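Local coordinates for DUF4440 domain-containing protein (Prochlorococcus marinus, PDB 3HZP) that is of unknown function but forms a dimer with an NTF2-like fold, which in relatives often holds a ligand pocket or active site, at residues G85-F88 / T93-D96; T102-K107 / K113-Q118; F33-I36 / P42-A45. One frame throughout, in Å; residues are numbered along the deposited sequence. Where two conformers were deposited one is given.

Contact 1 of 3, residues G85-F88 / T93-D96; sequences GSKF and TQND
F88 and N95 face each other as an antiparallel hydrogen-bonded pair, and two backbone bonds join them: F88 N to N95 O at 3.0 Å, and N95 N to F88 O at 2.8 Å. The same carbonyls also take CA-H...O contacts, F88 O from Q94 CA and N95 O from K87 CA. Next along the ladder, K87 and D96 form a non-hydrogen-bonded pair whose side chains run side by side from one face of the sheet. Here K87 NZ makes a salt bridge to D96 OD1 at 2.8 Å, arriving on the syn side of the carboxylate, 20° out of its plane. The lysine stays extended until its last torsion, where a bend (chi4 -78°) brings NZ round to OD1; Q94 NE2 adds a weak bond to the same OD1. Cut back to an alanine, K87 could not reach OD1, and the D96 carboxylate is likely to turn more freely without its charged mate. On the other face, N95 CB sits over the F88 ring in a CH-pi contact, 3.7 Å from the centroid, with the amide plane 25° from the ring plane and ND2 3.6 Å from F88 CE2. This outer end of the hairpin, strands 77-90 and 93-108, therefore has a charged pair on one face and an aromatic ring roofed by a polar residue on the other, as suits a surface contact.

Contact 2 of 3, residues T102-K107 / K113-Q118; sequences TSIFKK and KVAWMQ
I104 O accepts two backbone bonds from the facing strand, from A115 N at 2.8 Å and from W116 N at 3.2 Å, both donors reaching it from the same face of its carbonyl plane. This is a classic beta bulge: A115 and W116 share one partner, and the register moves by one residue between I104 and F105. Regular antiparallel pairing flanks it, T102 with Q118 on one side and K106 with K113 on the other.

F105 can be followed outward. Its CB lies 3.6 Å from K113 O, CG passes the same carbonyl oxygen at 3.9 Å, and CD2 comes closer to it, at 3.5 Å. CE2 then reaches V114 CB at 3.8 Å, while CZ approaches V114 CG2, a methyl that in one of the valine's two conformers stands over one face of the ring near its rim. The ring is directed there by a first torsion that sets CG opposite the carbonyl carbon (chi1 -73°), and I8, I11 and L12 of helix 4-15 pack against it.

The opposite face of the sheet carries I104, whose CB meets W116 CB at 4.0 Å, and K106, whose CE lies 3.9 Å from A115 CB. That face looks to the second subunit: K106 NZ forms a salt bridge with E71 of that subunit, T102 OG1 is hydrogen-bonded to Q118 and W116 of that subunit, and I104 packs on its counterpart there. The chemistry is thus divided by face: aromatic and aliphatic groups beneath the helix build the core, whereas a mixed apolar and polar surface joins the two subunits.

Contact 3 of 3, residues F33-I36 / P42-A45; sequences FLFI and PLDA
F35 and L43 form an antiparallel hydrogen-bonded pair in a short beta hairpin of strands 35-36 and 42-43, with F35 N reaching L43 O at 2.8 Å almost straight (176° at the hydrogen) and L43 N returning to F35 O at 2.8 Å. I36 and P42 follow as a non-hydrogen-bonded pair, in which I36 CD1 comes across to P42 CB at 3.8 Å. From the same face L34 runs alongside the proline. With CG anti to the carbonyl carbon (chi1 -63°), its branches spread along the partner segment, CD1 lying 4.1 Å from P42 CB and CD2 3.9 Å from D44 CB. On the other face F35 CD2 and L43 CD1 approach only to 4.4 Å. Beyond the F35-L43 pair a water bridges the two segments, donating to F33 O at 2.9 Å and accepting from A45 N. D44 is the N-cap of helix 45-52, into which the hairpin leads, its OD1 accepting from G47 N. The F35 ring meets F48 of that helix and touches F25 of helix 24-28; strand 111-119 lies along the far edge of 33-36, and W129 of the second subunit packs on L34 and P42.

In the fold
From the N terminus, contact 3 comes first, closing the short turn between strands 35-36 and 42-43 just before helix 45-52. Contact 1 then closes the tight turn joining strands 77-90 and 93-108, and contact 2 the turn joining 93-108 and 111-119. The three hairpins follow in series, none nested in another. Contacts 1 and 2 share strand 93-108 but lie toward its two ends, their centres about 24 Å apart. Contact 3, early in the chain, abuts contact 2 in space: M117 O probably accepts from I36 N, and W116 packs on I36. One curved mixed sheet therefore carries all three, and contacts 2 and 3 both reach the second subunit.

Contact 1 of 3, residues G85-F88 / T93-D96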
ATOM      1  N   GLY A  85     -11.321  -3.018  10.511  1.00 15.22           N
ATOM      2  CA  GLY A  85     -12.587  -2.395  10.903  1.00 16.20           C
ATOM      3  C   GLY A  85     -12.445  -1.755  12.266  1.00 17.04           C
ATOM      4  O   GLY A  85     -12.117  -2.454  13.221  1.00 19.90           O
ATOM      5  N   SER A  86     -12.619  -0.430  12.355  1.00 15.94           N
ATOM      6  CA  SER A  86     -12.458   0.281  13.597  1.00 15.58           C
ATOM      7  C   SER A  86     -13.614   1.186  13.889  1.00 14.81           C
ATOM      8  O   SER A  86     -14.331   1.631  12.988  1.00 15.49           O
ATOM      9  CB  SER A  86     -11.220   1.162  13.602  1.00 16.98           C
ATOM     10  OG  SER A  86     -10.080   0.387  13.346  1.00 21.77           O
ATOM     11  N   LYS A  87     -13.787   1.457  15.185  1.00 14.62           N
ATOM     12  CA  LYS A  87     -14.647   2.511  15.652  1.00 13.67           C
ATOM     13  C   LYS A  87     -13.814   3.464  16.476  1.00 13.63           C
ATOM     14  O   LYS A  87     -13.051   3.022  17.315  1.00 13.39           O
ATOM     15  CB  LYS A  87     -15.791   1.934  16.506  1.00 12.79           C
ATOM     16  CG  LYS A  87     -16.690   0.980  15.747  1.00 15.68           C
ATOM     17  CD  LYS A  87     -17.827   0.415  16.607  1.00 19.44           C
ATOM     18  CE  LYS A  87     -18.815  -0.357  15.769  1.00 23.46           C
ATOM     19  NZ  LYS A  87     -19.733   0.594  15.015  1.00 27.16           N
ATOM     20  N   PHE A  88     -13.924   4.769  16.222  1.00 14.78           N
ATOM     21  CA  PHE A  88     -13.157   5.711  16.986  1.00 14.38           C
ATOM     22  C   PHE A  88     -13.959   6.958  17.217  1.00 15.37           C
ATOM     23  O   PHE A  88     -14.900   7.228  16.505  1.00 17.33           O
ATOM     24  CB  PHE A  88     -11.845   6.014  16.284  1.00 17.84           C
ATOM     25  CG  PHE A  88     -11.988   6.773  15.011  1.00 18.82           C
ATOM     26  CD1 PHE A  88     -12.180   6.112  13.807  1.00 24.61           C
ATOM     27  CD2 PHE A  88     -11.858   8.141  14.997  1.00 19.96           C
ATOM     28  CE1 PHE A  88     -12.289   6.819  12.613  1.00 30.09           C
ATOM     29  CE2 PHE A  88     -11.969   8.853  13.819  1.00 26.01           C
ATOM     30  CZ  PHE A  88     -12.177   8.190  12.622  1.00 28.76           C
ATOM     31  N   THR A  93     -17.201  13.093  18.068  1.00 34.28           N
ATOM     32  CA  THR A  93     -18.088  12.276  17.219  1.00 33.60           C
ATOM     33  C   THR A  93     -17.539  10.866  16.985  1.00 26.50           C
ATOM     34  O   THR A  93     -16.335  10.711  16.819  1.00 24.02           O
ATOM     35  CB  THR A  93     -18.331  12.925  15.854  1.00 35.81           C
ATOM     36  OG1 THR A  93     -17.075  13.170  15.202  1.00 44.08           O
ATOM     37  CG2 THR A  93     -19.067  14.245  16.011  1.00 37.29           C
ATOM     38  N   GLN A  94     -18.418   9.860  17.031  1.00 26.57           N
ATOM     39  CA  GLN A  94     -18.036   8.489  16.699  1.00 26.79           C
ATOM     40  C   GLN A  94     -18.051   8.290  15.201  1.00 26.65           C
ATOM     41  O   GLN A  94     -18.933   8.779  14.484  1.00 26.77           O
ATOM     42  CB  GLN A  94     -18.927   7.403  17.324  1.00 29.57           C
ATOM     43  CG  GLN A  94     -18.176   6.015  17.461  1.00 39.49           C
ATOM     44  CD  GLN A  94     -18.965   4.811  16.934  1.00 46.63           C
ATOM     45  OE1 GLN A  94     -19.602   4.081  17.705  1.00 47.33           O
ATOM     46  NE2 GLN A  94     -18.913   4.595  15.612  1.00 45.09           N
ATOM     47  N   ASN A  95     -17.066   7.536  14.756  1.00 22.53           N
ATOM     48  CA  ASN A  95     -16.884   7.192  13.361  1.00 24.74           C
ATOM     49  C   ASN A  95     -16.589   5.712  13.207  1.00 22.15           C
ATOM     50  O   ASN A  95     -15.944   5.132  14.059  1.00 19.63           O
ATOM     51  CB  ASN A  95     -15.661   7.922  12.849  1.00 27.01           C
ATOM     52  CG  ASN A  95     -15.832   9.407  12.854  1.00 34.75           C
ATOM     53  OD1 ASN A  95     -16.437   9.964  11.934  1.00 41.92           O
ATOM     54  ND2 ASN A  95     -15.309  10.068  13.893  1.00 33.27           N
ATOM     55  N   ASP A  96     -17.050   5.129  12.108  1.00 18.67           N
ATOM     56  CA  ASP A  96     -16.647   3.814  11.665  1.00 17.36           C
ATOM     57  C   ASP A  96     -15.555   4.039  10.612  1.00 18.17           C
ATOM     58  O   ASP A  96     -15.560   5.065   9.903  1.00 19.51           O
ATOM     59  CB  ASP A  96     -17.814   3.047  11.031  1.00 21.29           C
ATOM     60  CG  ASP A  96     -18.892   2.642  12.045  1.00 30.01           C
ATOM     61  OD1 ASP A  96     -18.560   2.316  13.183  1.00 27.48           O
ATOM     62  OD2 ASP A  96     -20.081   2.635  11.674  1.00 38.66           O
TER

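Contact 2 of 3, residues T102-K107 / K113-Q118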
ATOM      1  N   THR A 102      -2.328  -2.514   3.120  1.00 13.52           N
ATOM      2  CA  THR A 102      -1.225  -3.351   2.628  1.00 12.31           C
ATOM      3  C   THR A 102      -0.114  -3.247   3.651  1.00 13.64           C
ATOM      4  O   THR A 102       0.361  -2.141   3.958  1.00 14.65           O
ATOM      5  CB  THR A 102      -0.726  -2.886   1.275  1.00 12.76           C
ATOM      6  OG1 THR A 102      -1.758  -3.024   0.308  1.00 13.64           O
ATOM      7  CG2 THR A 102       0.522  -3.682   0.848  1.00 15.22           C
ATOM      8  N   SER A 103       0.277  -4.379   4.237  1.00 13.32           N
ATOM      9  CA  SER A 103       1.368  -4.414   5.225  1.00 13.86           C
ATOM     10  C   SER A 103       2.451  -5.348   4.741  1.00 13.70           C
ATOM     11  O   SER A 103       2.163  -6.368   4.085  1.00 14.28           O
ATOM     12  CB  SER A 103       0.845  -4.809   6.596  1.00 15.67           C
ATOM     13  OG  SER A 103       0.369  -6.180   6.653  1.00 16.60           O
ATOM     14  N   ILE A 104       3.693  -5.022   5.064  1.00 14.20           N
ATOM     15  CA  ILE A 104       4.846  -5.831   4.738  1.00 13.37           C
ATOM     16  C   ILE A 104       5.598  -6.090   6.046  1.00 13.70           C
ATOM     17  O   ILE A 104       5.679  -5.196   6.899  1.00 14.78           O
ATOM     18  CB  ILE A 104       5.772  -5.139   3.748  1.00 14.24           C
ATOM     19  CG1 ILE A 104       5.003  -4.708   2.500  1.00 19.68           C
ATOM     20  CG2 ILE A 104       6.998  -5.970   3.471  1.00 17.17           C
ATOM     21  CD1 ILE A 104       4.452  -5.843   1.753  1.00 21.45           C
ATOM     22  N   PHE A 105       6.083  -7.316   6.215  1.00 12.88           N
ATOM     23  CA  PHE A 105       6.791  -7.783   7.396  1.00 12.32           C
ATOM     24  C   PHE A 105       8.171  -8.300   6.990  1.00 13.72           C
ATOM     25  O   PHE A 105       8.340  -8.833   5.885  1.00 13.54           O
ATOM     26  CB  PHE A 105       5.996  -8.917   8.039  1.00 12.80           C
ATOM     27  CG  PHE A 105       4.755  -8.440   8.733  1.00 14.73           C
ATOM     28  CD1 PHE A 105       3.603  -8.150   8.063  1.00 19.65           C
ATOM     29  CD2 PHE A 105       4.800  -8.297  10.107  1.00 19.42           C
ATOM     30  CE1 PHE A 105       2.488  -7.624   8.838  1.00 18.71           C
ATOM     31  CE2 PHE A 105       3.760  -7.849  10.810  1.00 25.51           C
ATOM     32  CZ  PHE A 105       2.633  -7.508  10.185  1.00 17.01           C
ATOM     33  N   LYS A 106       9.139  -8.145   7.898  1.00 12.86           N
ATOM     34  CA  LYS A 106      10.460  -8.705   7.737  1.00 13.44           C
ATOM     35  C   LYS A 106      10.899  -9.331   9.014  1.00 12.99           C
ATOM     36  O   LYS A 106      10.553  -8.863  10.105  1.00 13.27           O
ATOM     37  CB  LYS A 106      11.457  -7.598   7.334  1.00 16.34           C
ATOM     38  CG  LYS A 106      11.239  -7.067   5.910  1.00 15.32           C
ATOM     39  CD  LYS A 106      12.451  -6.297   5.392  1.00 19.85           C
ATOM     40  CE  LYS A 106      12.662  -5.075   6.262  1.00 22.89           C
ATOM     41  NZ  LYS A 106      13.778  -4.155   5.703  1.00 25.52           N
ATOM     42  N   LYS A 107      11.693 -10.394   8.915  1.00 12.61           N
ATOM     43  CA  LYS A 107      12.300 -10.992  10.089  1.00 14.68           C
ATOM     44  C   LYS A 107      13.635 -10.304  10.374  1.00 15.68           C
ATOM     45  O   LYS A 107      14.493 -10.138   9.457  1.00 17.69           O
ATOM     46  CB  LYS A 107      12.537 -12.476   9.837  1.00 18.59           C
ATOM     47  CG  LYS A 107      11.565 -13.348  10.447  1.00 24.30           C
ATOM     48  CD  LYS A 107      12.016 -14.819  10.437  1.00 32.71           C
ATOM     49  CE  LYS A 107      10.814 -15.730  10.460  1.00 36.14           C
ATOM     50  NZ  LYS A 107      11.161 -17.151  10.749  1.00 35.75           N
ATOM     51  N   LYS A 113       8.786  -8.421  12.338  1.00 14.59           N
ATOM     52  CA  LYS A 113       8.501  -7.020  12.593  1.00 14.47           C
ATOM     53  C   LYS A 113       7.755  -6.425  11.404  1.00 15.49           C
ATOM     54  O   LYS A 113       7.948  -6.827  10.271  1.00 14.04           O
ATOM     55  CB  LYS A 113       9.789  -6.209  12.838  1.00 16.96           C
ATOM     56  CG  LYS A 113      10.534  -6.691  14.064  1.00 20.07           C
ATOM     57  CD  LYS A 113      11.722  -5.834  14.376  1.00 25.61           C
ATOM     58  CE  LYS A 113      11.322  -4.538  15.042  1.00 28.13           C
ATOM     59  NZ  LYS A 113      12.478  -3.815  15.723  1.00 28.96           N
ATOM     60  N   VAL A 114       6.864  -5.483  11.671  0.50 15.80           N
ATOM     61  CA  VAL A 114       6.191  -4.798  10.574  0.50 15.85           C
ATOM     62  C   VAL A 114       7.181  -3.786   9.959  0.50 15.79           C
ATOM     63  O   VAL A 114       7.858  -3.060  10.707  0.50 17.47           O
ATOM     64  CB  VAL A 114       4.855  -4.197  11.038  0.50 17.59           C
ATOM     65  CG1 VAL A 114       5.050  -3.085  12.096  0.50 14.70           C
ATOM     66  CG2 VAL A 114       4.067  -3.688   9.840  0.50 17.98           C
ATOM     67  N   ALA A 115       7.330  -3.825   8.626  1.00 15.51           N
ATOM     68  CA  ALA A 115       8.262  -3.073   7.837  1.00 14.47           C
ATOM     69  C   ALA A 115       7.617  -1.937   7.067  1.00 14.79           C
ATOM     70  O   ALA A 115       8.312  -0.995   6.667  1.00 14.55           O
ATOM     71  CB  ALA A 115       9.012  -3.992   6.863  1.00 17.68           C
ATOM     72  N   TRP A 116       6.321  -2.033   6.798  1.00 14.53           N
ATOM     73  CA  TRP A 116       5.656  -1.034   5.940  1.00 15.36           C
ATOM     74  C   TRP A 116       4.166  -1.202   6.090  1.00 14.22           C
ATOM     75  O   TRP A 116       3.653  -2.306   6.231  1.00 14.48           O
ATOM     76  CB  TRP A 116       6.034  -1.215   4.469  1.00 14.61           C
ATOM     77  CG  TRP A 116       5.679  -0.074   3.645  1.00 14.87           C
ATOM     78  CD1 TRP A 116       4.620   0.026   2.787  1.00 16.10           C
ATOM     79  CD2 TRP A 116       6.392   1.158   3.550  1.00 14.06           C
ATOM     80  NE1 TRP A 116       4.609   1.273   2.200  1.00 15.98           N
ATOM     81  CE2 TRP A 116       5.677   1.986   2.642  1.00 15.34           C
ATOM     82  CE3 TRP A 116       7.549   1.646   4.142  1.00 15.27           C
ATOM     83  CZ2 TRP A 116       6.092   3.255   2.332  1.00 14.93           C
ATOM     84  CZ3 TRP A 116       7.975   2.923   3.817  1.00 14.96           C
ATOM     85  CH2 TRP A 116       7.238   3.701   2.907  1.00 14.92           C
HETATM   86  N   MSE A 117       3.427  -0.106   6.036  0.67 12.52           N
HETATM   87  CA  MSE A 117       1.966  -0.179   6.017  0.67 12.53           C
HETATM   88  C   MSE A 117       1.388   1.043   5.281  0.67 14.28           C
HETATM   89  O   MSE A 117       1.757   2.166   5.611  0.67 13.15           O
HETATM   90  CB  MSE A 117       1.407  -0.231   7.431  0.67 14.21           C
HETATM   91  CG  MSE A 117      -0.115  -0.345   7.506  0.67 12.79           C
HETATM   92 SE   MSE A 117      -0.825  -0.517   9.307  0.50 12.81          SE
HETATM   93  CE  MSE A 117      -0.117  -2.317   9.632  0.67 14.11           C
ATOM     94  N   GLN A 118       0.500   0.792   4.318  1.00 12.52           N
ATOM     95  CA  GLN A 118      -0.253   1.828   3.645  1.00 11.95           C
ATOM     96  C   GLN A 118      -1.723   1.523   3.783  1.00 13.16           C
ATOM     97  O   GLN A 118      -2.160   0.400   3.533  1.00 13.21           O
ATOM     98  CB  GLN A 118       0.147   1.926   2.158  1.00 12.45           C
ATOM     99  CG  GLN A 118      -0.659   2.979   1.374  1.00 11.51           C
ATOM    100  CD  GLN A 118      -0.046   3.445   0.077  1.00 14.51           C
ATOM    101  OE1 GLN A 118       1.069   3.049  -0.272  1.00 17.43           O
ATOM    102  NE2 GLN A 118      -0.730   4.330  -0.617  1.00 12.32           N
TER

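Contact 3 of 3, residues F33-I36 / P42-A45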
ATOM      1  N   PHE A  33      10.480   1.645   8.932  1.00 14.03           N
ATOM      2  CA  PHE A  33       9.027   1.619   8.759  1.00 13.67           C
ATOM      3  C   PHE A  33       8.470   3.019   8.571  1.00 13.86           C
ATOM      4  O   PHE A  33       8.850   3.945   9.267  1.00 14.73           O
ATOM      5  CB  PHE A  33       8.394   1.040  10.015  1.00 14.02           C
ATOM      6  CG  PHE A  33       6.892   1.193  10.066  1.00 13.62           C
ATOM      7  CD1 PHE A  33       6.076   0.266   9.494  1.00 14.94           C
ATOM      8  CD2 PHE A  33       6.308   2.266  10.703  1.00 12.49           C
ATOM      9  CE1 PHE A  33       4.706   0.413   9.492  1.00 14.89           C
ATOM     10  CE2 PHE A  33       4.912   2.418  10.700  1.00 14.03           C
ATOM     11  CZ  PHE A  33       4.124   1.498  10.130  1.00 13.73           C
ATOM     12  N   LEU A  34       7.502   3.126   7.659  1.00 13.58           N
ATOM     13  CA  LEU A  34       6.599   4.265   7.608  1.00 12.35           C
ATOM     14  C   LEU A  34       5.175   3.764   7.431  1.00 12.57           C
ATOM     15  O   LEU A  34       4.944   2.700   6.865  1.00 12.99           O
ATOM     16  CB  LEU A  34       6.947   5.227   6.477  1.00 13.85           C
ATOM     17  CG  LEU A  34       8.288   5.897   6.537  1.00 12.78           C
ATOM     18  CD1 LEU A  34       8.649   6.618   5.225  1.00 13.48           C
ATOM     19  CD2 LEU A  34       8.386   6.892   7.696  1.00 13.70           C
ATOM     20  N   PHE A  35       4.245   4.569   7.914  1.00 11.49           N
ATOM     21  CA  PHE A  35       2.809   4.379   7.781  1.00 11.87           C
ATOM     22  C   PHE A  35       2.301   5.404   6.788  1.00 12.01           C
ATOM     23  O   PHE A  35       2.484   6.616   7.007  1.00 12.61           O
ATOM     24  CB  PHE A  35       2.137   4.605   9.157  1.00 13.05           C
ATOM     25  CG  PHE A  35       0.648   4.467   9.151  1.00 13.88           C
ATOM     26  CD1 PHE A  35       0.065   3.243   9.368  1.00 13.43           C
ATOM     27  CD2 PHE A  35      -0.160   5.581   8.951  1.00 14.99           C
ATOM     28  CE1 PHE A  35      -1.322   3.111   9.370  1.00 16.71           C
ATOM     29  CE2 PHE A  35      -1.558   5.451   8.983  1.00 15.93           C
ATOM     30  CZ  PHE A  35      -2.099   4.235   9.203  1.00 15.11           C
ATOM     31  N   ILE A  36       1.732   4.949   5.677  1.00 11.27           N
ATOM     32  CA  ILE A  36       1.256   5.828   4.606  1.00 11.51           C
ATOM     33  C   ILE A  36      -0.215   6.078   4.788  1.00 11.31           C
ATOM     34  O   ILE A  36      -1.022   5.174   4.709  1.00 12.36           O
ATOM     35  CB  ILE A  36       1.571   5.272   3.215  1.00 12.28           C
ATOM     36  CG1 ILE A  36       3.055   4.927   3.072  1.00 13.34           C
ATOM     37  CG2 ILE A  36       1.153   6.274   2.142  1.00 12.15           C
ATOM     38  CD1 ILE A  36       4.032   6.063   3.448  1.00 13.22           C
ATOM     39  N   PRO A  42       3.518  10.289   4.627  1.00 12.58           N
ATOM     40  CA  PRO A  42       4.042   9.336   5.603  1.00 12.79           C
ATOM     41  C   PRO A  42       4.017   9.819   7.026  1.00 12.98           C
ATOM     42  O   PRO A  42       4.128  11.034   7.287  1.00 12.96           O
ATOM     43  CB  PRO A  42       5.493   9.156   5.137  1.00 13.78           C
ATOM     44  CG  PRO A  42       5.861  10.444   4.490  1.00 13.77           C
ATOM     45  CD  PRO A  42       4.584  10.878   3.789  1.00 12.11           C
ATOM     46  N   LEU A  43       3.911   8.855   7.937  1.00 12.49           N
ATOM     47  CA  LEU A  43       4.197   9.060   9.370  1.00 12.57           C
ATOM     48  C   LEU A  43       5.175   7.999   9.814  1.00 13.72           C
ATOM     49  O   LEU A  43       5.060   6.843   9.423  1.00 14.19           O
ATOM     50  CB  LEU A  43       2.933   8.876  10.184  1.00 16.15           C
ATOM     51  CG  LEU A  43       1.865   9.941  10.138  1.00 18.62           C
ATOM     52  CD1 LEU A  43       0.639   9.455  10.945  1.00 18.71           C
ATOM     53  CD2 LEU A  43       2.440  11.276  10.718  1.00 17.59           C
ATOM     54  N   ASP A  44       6.143   8.382  10.636  1.00 13.53           N
ATOM     55  CA  ASP A  44       6.979   7.374  11.264  1.00 14.40           C
ATOM     56  C   ASP A  44       6.329   6.858  12.568  1.00 13.06           C
ATOM     57  O   ASP A  44       5.203   7.232  12.929  1.00 13.34           O
ATOM     58  CB  ASP A  44       8.421   7.880  11.443  1.00 16.15           C
ATOM     59  CG  ASP A  44       8.564   9.013  12.434  1.00 22.03           C
ATOM     60  OD1 ASP A  44       7.645   9.334  13.175  1.00 18.78           O
ATOM     61  OD2 ASP A  44       9.656   9.631  12.449  1.00 24.54           O
ATOM     62  N   ALA A  45       7.004   5.930  13.258  1.00 13.43           N
ATOM     63  CA  ALA A  45       6.387   5.309  14.433  1.00 13.25           C
ATOM     64  C   ALA A  45       6.010   6.354  15.480  1.00 14.45           C
ATOM     65  O   ALA A  45       4.949   6.271  16.109  1.00 14.56           O
ATOM     66  CB  ALA A  45       7.325   4.270  15.041  1.00 14.59           C
TER
HETATM   67  O   HOH W   1       9.178   4.567  12.075  1.00 20.80           O